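Local atomic coordinates of uncharacterized protein (Bacillus cereus, PDB entry 5F2H), a protein that is of uncharacterised function but, as a member of the alpha/beta-hydrolase superfamily, probably has hydrolase activity. Residues B[49-53]-B[79-84]; B[183-187]-B[216-222]. All blocks are in the same frame, centred on the assembly; numbering follows the deposited sequence.

Interaction 1 of 2, residues B[49-53]-B[79-84]; sequences NFKYA and YGNEYL
Tyr52 reaches over the Tyr79 ring: its OH lies above one face, offset toward the rim and 3.3 Å from Tyr79 CD2. The two ring planes stand 76° apart with centroids separated by 5.8 Å, which defines an edge-to-face (T-shaped) pair in which Tyr52 gives the edge. Asn49 O, one turn earlier in helix 44-58, sits over the centre of one face of the Tyr52 ring. Asn49 CB lies 3.7 Å from Tyr79 CE1. With CG anti to the backbone N (chi1 -176°), the Asn49 amide is directed at Tyr83; amide and phenol ring approach from opposite directions, their planes 79° apart, and the OH of Tyr83 donates a weak hydrogen bond to Asn49 OD1 at 2.6 Å. Ala53 CB borders that hydroxyl, while the Tyr79 hydroxyl bonds to Ala45 O, also on helix 44-58. The contact thus joins helix 44-58 to the start of helix 81-86 in the all-helical N-terminal region, with Met68 of helix 61-74 packing on both Tyr52 and Leu84. The chemistry implies an interface made mainly by aromatic packing, which the weak Tyr83 bond and the Tyr79 bond to Ala45 O supplement.

Interaction 2 of 2, residues B[183-187]-B[216-222]; sequences KEELK and YTILHKD
The CA atoms of Lys183 and Thr217 lie 5.1 Å apart and those of Lys187 and Asp222 5.9 Å, so the backbones stay close from the end of helix 209-219 through the turn that follows it. Thr217 lies at the Lys183 end: its OG1 is 3.4 Å from Lys183 CG and 3.5 Å from Leu186 CD2, while the hydroxyl itself bonds to Val213 O within its own helix. Lys183 leaves its backbone extended, then bends at chi3 (65°); its CD packs 3.6 Å from Tyr216 CE2, and the chain crosses the Asp222 side chain at about a right angle. Helix 209-219 ends in a Schellman motif, evidenced by the Asp222 N to Thr217 O and Lys221 N to Ile218 O bonds and by the positive phi of Lys221, the C-prime residue. This turn brings Asp222 back to face helix 179-195. There its carboxylate joins two lysines in a salt-bridge network: Lys187, extended beyond CG, puts NZ 3.4 Å from Asp222 OD1 in a weak hydrogen bond, whereas Asp222 OD2 lies beside the Lys183 methylenes, with Lys183 NZ a long 3.9 Å from it. Gln180 OE1 accepts a weak hydrogen bond from Lys183 NZ, and its NE2 is hydrogen-bonded to Tyr216 OH. Leu186 and Ile218 both touch Ile204 of strand 202-207, which places the two helices against the parallel sheet.

In the fold
Interaction 1 comes first along the chain and is complete before the first residue of interaction 2; their centres are 68 Å apart, with nearest atoms about 56 Å from each other. They sit at opposite ends of the molecule and share no helix or sheet. Residues 49-53 and 79-84 belong to helices 44-58 and 81-86 of the helical N-terminal region, whereas 183-187 and 216-222 lie on helices 179-195 and 209-219 beside the six-stranded parallel sheet of the hydrolase-like region. Helix 209-219 follows strand 202-207 and a possible GxSxG nucleophile elbow (Gly206, Ser208, Gly210). The separation gives an elongated chain, and Tyr79 packing on Phe170 of the second subunit shows the N-terminal region reaching the partner copy.

Interaction 1 of 2, residues B[49-53]-B[79-84]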
loop_
_atom_site.group_PDB
_atom_site.type_symbol
_atom_site.label_atom_id
_atom_site.label_comp_id
_atom_site.label_asym_id
_atom_site.label_seq_id
_atom_site.Cartn_x
_atom_site.Cartn_y
_atom_site.Cartn_z
ATOM N N ASN B 49 12.621 26.392 32.552
ATOM C CA ASN B 49 11.827 26.371 33.755
ATOM C C ASN B 49 12.517 25.410 34.677
ATOM O O ASN B 49 12.849 25.772 35.805
ATOM C CB ASN B 49 10.385 25.962 33.478
ATOM C CG ASN B 49 9.509 26.029 34.715
ATOM O OD1 ASN B 49 9.888 26.584 35.748
ATOM N ND2 ASN B 49 8.306 25.502 34.599
ATOM N N PHE B 50 12.786 24.197 34.200
ATOM C CA PHE B 50 13.494 23.222 35.046
ATOM C C PHE B 50 14.791 23.778 35.622
ATOM O O PHE B 50 15.037 23.665 36.831
ATOM C CB PHE B 50 13.749 21.911 34.319
ATOM C CG PHE B 50 12.581 20.953 34.348
ATOM C CD1 PHE B 50 11.427 21.187 33.613
ATOM C CD2 PHE B 50 12.683 19.760 35.042
ATOM C CE1 PHE B 50 10.363 20.294 33.648
ATOM C CE2 PHE B 50 11.632 18.859 35.060
ATOM C CZ PHE B 50 10.465 19.131 34.369
ATOM N N LYS B 51 15.584 24.437 34.789
ATOM C CA LYS B 51 16.850 24.987 35.271
ATOM C C LYS B 51 16.730 26.002 36.404
ATOM O O LYS B 51 17.301 25.796 37.475
ATOM C CB LYS B 51 17.701 25.560 34.132
ATOM C CG LYS B 51 18.226 24.512 33.173
ATOM C CD LYS B 51 19.085 25.118 32.083
ATOM C CE LYS B 51 19.607 24.021 31.158
ATOM N NZ LYS B 51 20.562 24.506 30.121
ATOM N N TYR B 52 15.985 27.078 36.197
ATOM C CA TYR B 52 15.890 28.075 37.254
ATOM C C TYR B 52 15.095 27.598 38.475
ATOM O O TYR B 52 15.360 28.033 39.592
ATOM C CB TYR B 52 15.388 29.430 36.747
ATOM C CG TYR B 52 13.952 29.500 36.287
ATOM C CD1 TYR B 52 12.915 29.592 37.208
ATOM C CD2 TYR B 52 13.636 29.604 34.939
ATOM C CE1 TYR B 52 11.593 29.701 36.793
ATOM C CE2 TYR B 52 12.324 29.740 34.518
ATOM C CZ TYR B 52 11.309 29.778 35.450
ATOM O OH TYR B 52 10.000 29.872 35.053
ATOM N N ALA B 53 14.130 26.718 38.273
ATOM C CA ALA B 53 13.353 26.200 39.398
ATOM C C ALA B 53 14.295 25.392 40.293
ATOM O O ALA B 53 14.307 25.555 41.521
ATOM C CB ALA B 53 12.210 25.341 38.903
ATOM N N TYR B 79 5.558 31.972 31.396
ATOM C CA TYR B 79 5.026 30.866 32.193
ATOM C C TYR B 79 3.787 31.314 32.961
ATOM O O TYR B 79 3.553 32.509 33.132
ATOM C CB TYR B 79 6.081 30.362 33.154
ATOM C CG TYR B 79 7.359 29.968 32.444
ATOM C CD1 TYR B 79 7.511 28.709 31.906
ATOM C CD2 TYR B 79 8.396 30.867 32.292
ATOM C CE1 TYR B 79 8.667 28.352 31.239
ATOM C CE2 TYR B 79 9.555 30.510 31.646
ATOM C CZ TYR B 79 9.690 29.248 31.122
ATOM O OH TYR B 79 10.862 28.895 30.473
ATOM N N GLY B 80 2.984 30.347 33.411
ATOM C CA GLY B 80 1.735 30.618 34.157
ATOM C C GLY B 80 1.883 31.584 35.312
ATOM O O GLY B 80 2.838 31.525 36.075
ATOM N N ASN B 81 0.910 32.468 35.462
ATOM C CA ASN B 81 0.967 33.444 36.521
ATOM C C ASN B 81 0.871 32.759 37.847
ATOM O O ASN B 81 1.689 33.009 38.732
ATOM C CB ASN B 81 -0.192 34.420 36.420
ATOM C CG ASN B 81 -0.205 35.429 37.558
ATOM O OD1 ASN B 81 0.834 35.837 38.068
ATOM N ND2 ASN B 81 -1.386 35.880 37.914
ATOM N N GLU B 82 -0.140 31.899 37.986
ATOM C CA GLU B 82 -0.366 31.185 39.243
ATOM C C GLU B 82 0.884 30.398 39.612
ATOM O O GLU B 82 1.361 30.469 40.734
ATOM C CB GLU B 82 -1.621 30.321 39.173
ATOM C CG GLU B 82 -2.044 29.791 40.538
ATOM C CD GLU B 82 -3.459 29.216 40.574
ATOM O OE1 GLU B 82 -4.235 29.393 39.595
ATOM O OE2 GLU B 82 -3.823 28.655 41.636
ATOM N N TYR B 83 1.428 29.661 38.663
ATOM C CA TYR B 83 2.646 28.950 38.933
ATOM C C TYR B 83 3.718 29.910 39.451
ATOM O O TYR B 83 4.262 29.727 40.548
ATOM C CB TYR B 83 3.151 28.267 37.678
ATOM C CG TYR B 83 4.586 27.835 37.788
ATOM C CD1 TYR B 83 4.940 26.703 38.509
ATOM C CD2 TYR B 83 5.596 28.558 37.141
ATOM C CE1 TYR B 83 6.261 26.310 38.591
ATOM C CE2 TYR B 83 6.918 28.173 37.223
ATOM C CZ TYR B 83 7.245 27.049 37.940
ATOM O OH TYR B 83 8.563 26.654 38.008
ATOM N N LEU B 84 4.009 30.937 38.666
ATOM C CA LEU B 84 5.008 31.915 39.054
ATOM C C LEU B 84 4.876 32.429 40.457
ATOM O O LEU B 84 5.832 32.335 41.240
ATOM C CB LEU B 84 5.037 33.088 38.085
ATOM C CG LEU B 84 5.671 32.774 36.736
ATOM C CD1 LEU B 84 5.464 33.921 35.768
ATOM C CD2 LEU B 84 7.158 32.445 36.901
#

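Interaction 2 of 2, residues B[183-187]-B[216-222]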
loop_
_atom_site.group_PDB
_atom_site.type_symbol
_atom_site.label_atom_id
_atom_site.label_comp_id
_atom_site.label_asym_id
_atom_site.label_seq_id
_atom_site.Cartn_x
_atom_site.Cartn_y
_atom_site.Cartn_z
ATOM N N LYS B 183 9.622 -6.055 -27.387
ATOM C CA LYS B 183 10.493 -5.596 -26.321
ATOM C C LYS B 183 10.479 -4.079 -26.261
ATOM O O LYS B 183 10.477 -3.511 -25.180
ATOM C CB LYS B 183 11.923 -6.024 -26.603
ATOM C CG LYS B 183 12.926 -5.620 -25.527
ATOM C CD LYS B 183 14.354 -5.839 -25.985
ATOM C CE LYS B 183 14.670 -4.921 -27.161
ATOM N NZ LYS B 183 16.076 -5.047 -27.630
ATOM N N GLU B 184 10.514 -3.436 -27.428
ATOM C CA GLU B 184 10.519 -1.967 -27.519
ATOM C C GLU B 184 9.288 -1.384 -26.904
ATOM O O GLU B 184 9.387 -0.554 -26.024
ATOM C CB GLU B 184 10.609 -1.486 -28.965
ATOM C CG GLU B 184 11.879 -1.895 -29.681
ATOM C CD GLU B 184 11.857 -1.525 -31.142
ATOM O OE1 GLU B 184 10.947 -0.772 -31.557
ATOM O OE2 GLU B 184 12.751 -2.001 -31.878
ATOM N N GLU B 185 8.132 -1.823 -27.386
ATOM C CA GLU B 185 6.838 -1.362 -26.875
ATOM C C GLU B 185 6.774 -1.583 -25.385
ATOM O O GLU B 185 6.518 -0.651 -24.639
ATOM C CB GLU B 185 5.680 -2.086 -27.557
ATOM C CG GLU B 185 5.606 -1.804 -29.048
ATOM C CD GLU B 185 4.508 -2.573 -29.749
ATOM O OE1 GLU B 185 3.541 -3.026 -29.058
ATOM O OE2 GLU B 185 4.605 -2.688 -30.999
ATOM N N LEU B 186 7.080 -2.798 -24.947
ATOM C CA LEU B 186 7.066 -3.111 -23.533
ATOM C C LEU B 186 7.880 -2.109 -22.737
ATOM O O LEU B 186 7.519 -1.761 -21.620
ATOM C CB LEU B 186 7.539 -4.540 -23.253
ATOM C CG LEU B 186 7.446 -4.919 -21.760
ATOM C CD1 LEU B 186 6.086 -4.565 -21.149
ATOM C CD2 LEU B 186 7.761 -6.387 -21.483
ATOM N N LYS B 187 8.964 -1.620 -23.316
ATOM C CA LYS B 187 9.816 -0.643 -22.646
ATOM C C LYS B 187 9.116 0.702 -22.634
ATOM O O LYS B 187 9.062 1.366 -21.608
ATOM C CB LYS B 187 11.149 -0.545 -23.375
ATOM C CG LYS B 187 12.159 0.370 -22.728
ATOM C CD LYS B 187 13.426 0.306 -23.555
ATOM C CE LYS B 187 14.622 0.822 -22.787
ATOM N NZ LYS B 187 15.863 0.735 -23.606
ATOM N N TYR B 216 12.384 -11.830 -22.759
ATOM C CA TYR B 216 13.393 -11.197 -23.588
ATOM C C TYR B 216 13.694 -9.810 -23.040
ATOM O O TYR B 216 14.834 -9.474 -22.773
ATOM C CB TYR B 216 12.892 -11.121 -25.025
ATOM C CG TYR B 216 13.898 -10.619 -26.015
ATOM C CD1 TYR B 216 14.973 -11.410 -26.385
ATOM C CD2 TYR B 216 13.698 -9.439 -26.708
ATOM C CE1 TYR B 216 15.876 -10.997 -27.342
ATOM C CE2 TYR B 216 14.592 -9.024 -27.685
ATOM C CZ TYR B 216 15.686 -9.805 -27.990
ATOM O OH TYR B 216 16.595 -9.402 -28.941
ATOM N N THR B 217 12.643 -9.053 -22.778
ATOM C CA THR B 217 12.765 -7.693 -22.251
ATOM C C THR B 217 13.553 -7.629 -20.948
ATOM O O THR B 217 14.477 -6.832 -20.808
ATOM C CB THR B 217 11.358 -7.067 -22.068
ATOM O OG1 THR B 217 10.695 -7.037 -23.343
ATOM C CG2 THR B 217 11.451 -5.662 -21.566
ATOM N N ILE B 218 13.172 -8.463 -19.992
ATOM C CA ILE B 218 13.863 -8.502 -18.712
ATOM C C ILE B 218 15.352 -8.694 -18.863
ATOM O O ILE B 218 16.129 -7.990 -18.241
ATOM C CB ILE B 218 13.419 -9.696 -17.860
ATOM C CG1 ILE B 218 11.972 -9.517 -17.396
ATOM C CG2 ILE B 218 14.316 -9.828 -16.628
ATOM C CD1 ILE B 218 11.442 -10.688 -16.579
ATOM N N LEU B 219 15.731 -9.673 -19.679
ATOM C CA LEU B 219 17.124 -10.019 -19.898
ATOM C C LEU B 219 17.948 -8.929 -20.561
ATOM O O LEU B 219 19.156 -8.886 -20.356
ATOM C CB LEU B 219 17.247 -11.338 -20.653
ATOM C CG LEU B 219 16.588 -12.520 -19.923
ATOM C CD1 LEU B 219 16.776 -13.794 -20.732
ATOM C CD2 LEU B 219 17.116 -12.706 -18.505
ATOM N N HIS B 220 17.316 -8.071 -21.359
ATOM C CA HIS B 220 18.016 -6.952 -21.985
ATOM C C HIS B 220 17.945 -5.744 -21.059
ATOM O O HIS B 220 18.223 -4.613 -21.468
ATOM C CB HIS B 220 17.447 -6.627 -23.351
ATOM C CG HIS B 220 17.811 -7.624 -24.389
ATOM N ND1 HIS B 220 18.847 -7.414 -25.275
ATOM C CD2 HIS B 220 17.340 -8.863 -24.645
ATOM C CE1 HIS B 220 18.970 -8.468 -26.060
ATOM N NE2 HIS B 220 18.063 -9.360 -25.701
ATOM N N LYS B 221 17.630 -6.019 -19.791
ATOM C CA LYS B 221 17.509 -5.013 -18.746
ATOM C C LYS B 221 16.709 -3.792 -19.200
ATOM O O LYS B 221 16.990 -2.665 -18.807
ATOM C CB LYS B 221 18.888 -4.621 -18.181
ATOM C CG LYS B 221 19.648 -5.799 -17.562
ATOM C CD LYS B 221 20.852 -5.441 -16.685
ATOM C CE LYS B 221 21.945 -4.639 -17.382
ATOM N NZ LYS B 221 22.646 -5.404 -18.444
ATOM N N ASP B 222 15.708 -4.027 -20.039
ATOM C CA ASP B 222 14.868 -2.952 -20.537
ATOM C C ASP B 222 13.757 -2.667 -19.564
ATOM O O ASP B 222 12.983 -1.729 -19.761
ATOM C CB ASP B 222 14.315 -3.281 -21.926
ATOM C CG ASP B 222 15.360 -3.141 -23.022
ATOM O OD1 ASP B 222 16.397 -2.475 -22.789
ATOM O OD2 ASP B 222 15.109 -3.620 -24.145
#